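Local atomic coordinates of possible membrane-associated serine protease (Mycobacterium tuberculosis, PDB entry 3K6Z), a protein that probably cleaves peptide bonds as a membrane-associated serine endopeptidase of the S1C family and is thought to protect the bacterium from oxidative and acid stress. Residues N55-A60 / S84-I89; T127-R132 / I156-E161. All coordinates share one frame; numbering follows the deposited sequence.

Overall arrangement
The chain is the protease domain of a longer membrane protein, built of two six-stranded antiparallel barrels. Contact 1 lies in the first barrel and contact 2 in the second, on opposite sides of the centre of the chain. Their centres are about 22 Å apart and their nearest atoms about 9 Å. Contact 1 is buried and joins a short helix to residues 84-89, which run into strand 87-91, through one backbone bond and small apolar side chains. It holds two predicted catalytic residues, His57 and Asp86. Contact 2 is only partly buried. It is a pairing of two hairpin strands, with apolar side chains on one face, Arg130 and Arg157 on the other, and water at one end.

Contact 1: N55-A60 / S84-I89; sequences NAHVVA and SVDVAI
Ala56 N, at the start of helix 56-59, donates to Asp86 O (2.9 Å, 164° at the hydrogen), just where Asn55 and Val87 form an antiparallel non-hydrogen-bonded pair. The N-H reaches Asp86 O from above the carbonyl plane. Ala56 CB packs against the backbone beside this bond, 3.3 Å from Val85 O. Ala88 CB points at the helix and meets Val59 CG2 at 3.8 Å. With chi1 at 172°, the Asn55 amide swings away from its own backbone N and brings OD1 to the first helical turn, where it accepts from His57 N at 3.1 Å and caps the helix. Asn55 ND2 bonds to Ser165 OG and to Tyr143 O of the second subunit.

His57 and Asp86 come near each other but do not bond. His57 NE2 is 4.2 Å from Asp86 OD2, which lies oblique to the ring. Asp86 OD1 is instead in a salt bridge with Arg151. Gly144 of the second subunit packs on His57. With Ser165, these two residues are the predicted Ser-His-Asp catalytic triad of a trypsin-like protease. The missing His-Asp bond, and the bond from Asn55 to Ser165, are consistent with a triad not set up for catalysis, in keeping with the inactive form of the crystal.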
loop_
_atom_site.group_PDB
_atom_site.type_symbol
_atom_site.label_atom_id
_atom_site.label_comp_id
_atom_site.label_asym_id
_atom_site.label_seq_id
_atom_site.Cartn_x
_atom_site.Cartn_y
_atom_site.Cartn_z
ATOM N N ASN A 55 14.929 -1.205 0.137
ATOM C CA ASN A 55 13.466 -1.078 0.094
ATOM C C ASN A 55 12.964 -1.514 -1.285
ATOM O O ASN A 55 13.419 -1.000 -2.305
ATOM C CB ASN A 55 13.103 0.395 0.385
ATOM C CG ASN A 55 11.622 0.713 0.176
ATOM O OD1 ASN A 55 10.762 -0.165 0.269
ATOM N ND2 ASN A 55 11.321 1.997 -0.089
ATOM N N ALA A 56 12.035 -2.474 -1.320
ATOM C CA ALA A 56 11.428 -2.903 -2.584
ATOM C C ALA A 56 10.870 -1.725 -3.389
ATOM O O ALA A 56 10.961 -1.707 -4.609
ATOM C CB ALA A 56 10.326 -3.942 -2.325
ATOM N N HIS A 57 10.316 -0.733 -2.703
ATOM C CA HIS A 57 9.660 0.399 -3.372
ATOM C C HIS A 57 10.602 1.370 -4.071
ATOM O O HIS A 57 10.187 2.105 -4.977
ATOM C CB HIS A 57 8.760 1.130 -2.387
ATOM C CG HIS A 57 7.673 0.268 -1.837
ATOM N ND1 HIS A 57 6.604 -0.150 -2.601
ATOM C CD2 HIS A 57 7.504 -0.285 -0.615
ATOM C CE1 HIS A 57 5.814 -0.911 -1.866
ATOM N NE2 HIS A 57 6.333 -1.005 -0.658
ATOM N N VAL A 58 11.868 1.375 -3.666
ATOM C CA VAL A 58 12.871 2.194 -4.342
ATOM C C VAL A 58 13.152 1.621 -5.733
ATOM O O VAL A 58 13.321 2.363 -6.702
ATOM C CB VAL A 58 14.180 2.281 -3.523
ATOM C CG1 VAL A 58 15.238 3.106 -4.259
ATOM C CG2 VAL A 58 13.915 2.887 -2.164
ATOM N N VAL A 59 13.170 0.295 -5.822
ATOM C CA VAL A 59 13.648 -0.406 -7.007
ATOM C C VAL A 59 12.584 -1.190 -7.792
ATOM O O VAL A 59 12.910 -1.850 -8.784
ATOM C CB VAL A 59 14.819 -1.360 -6.642
ATOM C CG1 VAL A 59 16.043 -0.563 -6.184
ATOM C CG2 VAL A 59 14.392 -2.363 -5.571
ATOM N N ALA A 60 11.328 -1.114 -7.356
ATOM C CA ALA A 60 10.252 -1.918 -7.949
ATOM C C ALA A 60 10.183 -1.767 -9.473
ATOM O O ALA A 60 10.055 -0.654 -9.989
ATOM C CB ALA A 60 8.916 -1.574 -7.311
ATOM N N SER A 84 4.672 -8.555 -2.967
ATOM C CA SER A 84 4.180 -8.873 -1.620
ATOM C C SER A 84 5.216 -8.660 -0.506
ATOM O O SER A 84 4.895 -8.806 0.670
ATOM C CB SER A 84 3.672 -10.324 -1.566
ATOM O OG SER A 84 4.751 -11.241 -1.707
ATOM N N VAL A 85 6.450 -8.324 -0.885
ATOM C CA VAL A 85 7.584 -8.257 0.050
ATOM C C VAL A 85 8.179 -6.839 0.077
ATOM O O VAL A 85 8.368 -6.227 -0.977
ATOM C CB VAL A 85 8.643 -9.347 -0.310
ATOM C CG1 VAL A 85 9.924 -9.171 0.481
ATOM C CG2 VAL A 85 8.062 -10.746 -0.053
ATOM N N ASP A 86 8.470 -6.329 1.278
ATOM C CA ASP A 86 8.880 -4.922 1.475
ATOM C C ASP A 86 10.356 -4.640 1.186
ATOM O O ASP A 86 10.755 -3.472 1.030
ATOM C CB ASP A 86 8.607 -4.480 2.913
ATOM C CG ASP A 86 7.134 -4.453 3.252
ATOM O OD1 ASP A 86 6.772 -5.035 4.301
ATOM O OD2 ASP A 86 6.351 -3.862 2.476
ATOM N N VAL A 87 11.156 -5.702 1.160
ATOM C CA VAL A 87 12.583 -5.586 0.898
ATOM C C VAL A 87 12.967 -6.270 -0.405
ATOM O O VAL A 87 12.313 -7.221 -0.853
ATOM C CB VAL A 87 13.451 -6.166 2.044
ATOM C CG1 VAL A 87 13.239 -5.385 3.340
ATOM C CG2 VAL A 87 13.194 -7.667 2.241
ATOM N N ALA A 88 14.050 -5.786 -0.999
ATOM C CA ALA A 88 14.579 -6.377 -2.200
ATOM C C ALA A 88 16.074 -6.581 -2.025
ATOM O O ALA A 88 16.702 -5.940 -1.177
ATOM C CB ALA A 88 14.295 -5.494 -3.394
ATOM N N ILE A 89 16.622 -7.493 -2.818
ATOM C CA ILE A 89 18.057 -7.755 -2.806
ATOM C C ILE A 89 18.607 -7.358 -4.169
ATOM O O ILE A 89 18.052 -7.757 -5.195
ATOM C CB ILE A 89 18.365 -9.248 -2.539
ATOM C CG1 ILE A 89 17.615 -9.770 -1.303
ATOM C CG2 ILE A 89 19.883 -9.482 -2.399
ATOM C CD1 ILE A 89 17.941 -9.064 -0.009
#

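Contact 2: T127-R132 / I156-E161; sequences TPARIR and IRADVE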
loop_
_atom_site.group_PDB
_atom_site.type_symbol
_atom_site.label_atom_id
_atom_site.label_comp_id
_atom_site.label_asym_id
_atom_site.label_seq_id
_atom_site.Cartn_x
_atom_site.Cartn_y
_atom_site.Cartn_z
ATOM N N THR A 127 21.601 9.284 11.638
ATOM C CA THR A 127 20.506 9.925 12.368
ATOM C C THR A 127 20.341 9.232 13.718
ATOM O O THR A 127 19.947 8.067 13.768
ATOM C CB THR A 127 19.195 9.867 11.559
ATOM O OG1 THR A 127 19.393 10.519 10.300
ATOM C CG2 THR A 127 18.063 10.568 12.302
ATOM N N PRO A 128 20.669 9.939 14.821
ATOM C CA PRO A 128 20.518 9.374 16.160
ATOM C C PRO A 128 19.087 8.923 16.376
ATOM O O PRO A 128 18.151 9.613 15.965
ATOM C CB PRO A 128 20.819 10.566 17.076
ATOM C CG PRO A 128 21.725 11.412 16.282
ATOM C CD PRO A 128 21.190 11.318 14.879
ATOM N N ALA A 129 18.917 7.774 17.014
ATOM C CA ALA A 129 17.581 7.253 17.247
ATOM C C ALA A 129 17.480 6.544 18.589
ATOM O O ALA A 129 18.497 6.282 19.245
ATOM C CB ALA A 129 17.182 6.318 16.111
ATOM N N ARG A 130 16.247 6.245 18.993
ATOM C CA ARG A 130 15.989 5.471 20.196
ATOM C C ARG A 130 14.788 4.563 19.969
ATOM O O ARG A 130 13.799 4.984 19.378
ATOM C CB ARG A 130 15.736 6.395 21.392
ATOM C CG ARG A 130 15.868 5.692 22.740
ATOM C CD ARG A 130 15.626 6.617 23.928
ATOM N NE ARG A 130 16.623 7.683 24.041
ATOM C CZ ARG A 130 17.830 7.543 24.586
ATOM N NH1 ARG A 130 18.232 6.373 25.076
ATOM N NH2 ARG A 130 18.648 8.585 24.632
ATOM N N ILE A 131 14.888 3.320 20.431
ATOM C CA ILE A 131 13.792 2.360 20.314
ATOM C C ILE A 131 12.621 2.789 21.193
ATOM O O ILE A 131 12.795 3.026 22.386
ATOM C CB ILE A 131 14.225 0.934 20.759
ATOM C CG1 ILE A 131 15.391 0.386 19.907
ATOM C CG2 ILE A 131 13.004 -0.014 20.808
ATOM C CD1 ILE A 131 15.073 0.032 18.452
ATOM N N ARG A 132 11.437 2.891 20.599
ATOM C CA ARG A 132 10.213 3.067 21.372
ATOM C C ARG A 132 9.705 1.698 21.796
ATOM O O ARG A 132 9.675 1.388 22.981
ATOM C CB ARG A 132 9.145 3.805 20.572
ATOM C CG ARG A 132 9.532 5.207 20.148
ATOM C CD ARG A 132 8.396 5.861 19.369
ATOM N NE ARG A 132 8.748 7.191 18.876
ATOM C CZ ARG A 132 8.573 8.319 19.558
ATOM N NH1 ARG A 132 8.058 8.296 20.785
ATOM N NH2 ARG A 132 8.924 9.479 19.014
ATOM N N ILE A 156 10.512 3.829 16.328
ATOM C CA ILE A 156 11.688 4.508 16.861
ATOM C C ILE A 156 11.421 6.002 16.987
ATOM O O ILE A 156 10.554 6.550 16.302
ATOM C CB ILE A 156 12.947 4.264 15.983
ATOM C CG1 ILE A 156 12.754 4.847 14.568
ATOM C CG2 ILE A 156 13.299 2.766 15.940
ATOM C CD1 ILE A 156 14.033 4.847 13.696
ATOM N N ARG A 157 12.161 6.649 17.882
ATOM C CA ARG A 157 12.212 8.092 17.901
ATOM C C ARG A 157 13.436 8.540 17.109
ATOM O O ARG A 157 14.570 8.233 17.485
ATOM C CB ARG A 157 12.280 8.621 19.331
ATOM C CG ARG A 157 12.416 10.113 19.365
ATOM C CD ARG A 157 12.121 10.673 20.724
ATOM N NE ARG A 157 12.214 12.124 20.676
ATOM C CZ ARG A 157 11.933 12.931 21.688
ATOM N NH1 ARG A 157 11.536 12.431 22.849
ATOM N NH2 ARG A 157 12.055 14.244 21.536
ATOM N N ALA A 158 13.196 9.275 16.022
ATOM C CA ALA A 158 14.254 9.695 15.097
ATOM C C ALA A 158 13.751 10.673 14.040
ATOM O O ALA A 158 12.590 10.622 13.636
ATOM C CB ALA A 158 14.869 8.479 14.411
ATOM N N ASP A 159 14.647 11.540 13.573
ATOM C CA ASP A 159 14.340 12.443 12.465
ATOM C C ASP A 159 14.528 11.748 11.114
ATOM O O ASP A 159 15.398 12.138 10.331
ATOM C CB ASP A 159 15.236 13.680 12.520
ATOM C CG ASP A 159 14.816 14.676 13.585
ATOM O OD1 ASP A 159 13.646 14.654 14.019
ATOM O OD2 ASP A 159 15.670 15.503 13.973
ATOM N N VAL A 160 13.708 10.732 10.842
ATOM C CA VAL A 160 13.802 9.983 9.585
ATOM C C VAL A 160 13.351 10.805 8.376
ATOM O O VAL A 160 12.651 11.809 8.516
ATOM C CB VAL A 160 13.048 8.608 9.624
ATOM C CG1 VAL A 160 13.892 7.551 10.340
ATOM C CG2 VAL A 160 11.672 8.745 10.253
ATOM N N GLU A 161 13.771 10.369 7.194
ATOM C CA GLU A 161 13.426 11.017 5.937
ATOM C C GLU A 161 13.363 9.922 4.869
ATOM O O GLU A 161 14.043 8.899 4.992
ATOM C CB GLU A 161 14.472 12.079 5.599
ATOM C CG GLU A 161 14.004 13.165 4.653
ATOM C CD GLU A 161 14.246 12.833 3.190
ATOM O OE1 GLU A 161 15.202 12.095 2.877
ATOM O OE2 GLU A 161 13.480 13.328 2.344
HETATM O O HOH W 1 17.354 11.130 8.669
HETATM O O HOH W 2 17.137 12.020 15.126
#
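Arg132 CG is anti to the carbonyl carbon (chi1 -61°), and the chain then runs extended to NE, which carries the guanidinium across the neighbouring strand at Ile156 and Arg157. There Arg132 NE makes a weak hydrogen bond to Ile156 O (3.2 Å), which sits at the guanidinium edge. Arg157 CB lies over one face of the group, toward its rim, 3.5 Å from Arg132 NH2. The two guanidinium planes are only 6° apart. Their like charges have separate partners: Arg132 bonds to Ile4 O and Glu189 O, and Arg157 NH1 to Val6 O.

Arg130 and Arg157 form an antiparallel hydrogen-bonded pair. Arg157 N gives to Arg130 O at 2.8 Å, and Arg130 N gives to Arg157 O at 3.0 Å. The side chains of Arg130 and Arg157 leave one face of the sheet; Ala129, Ile131, Ile156 and Ala158 lie on the other. Ala129 CB meets Ala158 CB at 3.6 Å, and Ile131 CD1 approaches Ile156 CG2 at 4.1 Å. Val113, Val115 and Val193 of flanking strands add to this apolar layer.

Near Thr127 and Asp159, water joins the two segments. One water links Thr127 OG1 to Asp159 O, and another gives to Pro128 O and accepts from Asp159 N (3.0 Å). Asp159 centres an inverse gamma turn. The arrangement is an antiparallel beta hairpin, joining strands 125-142 and 150-158 in the second barrel of the trypsin-like fold.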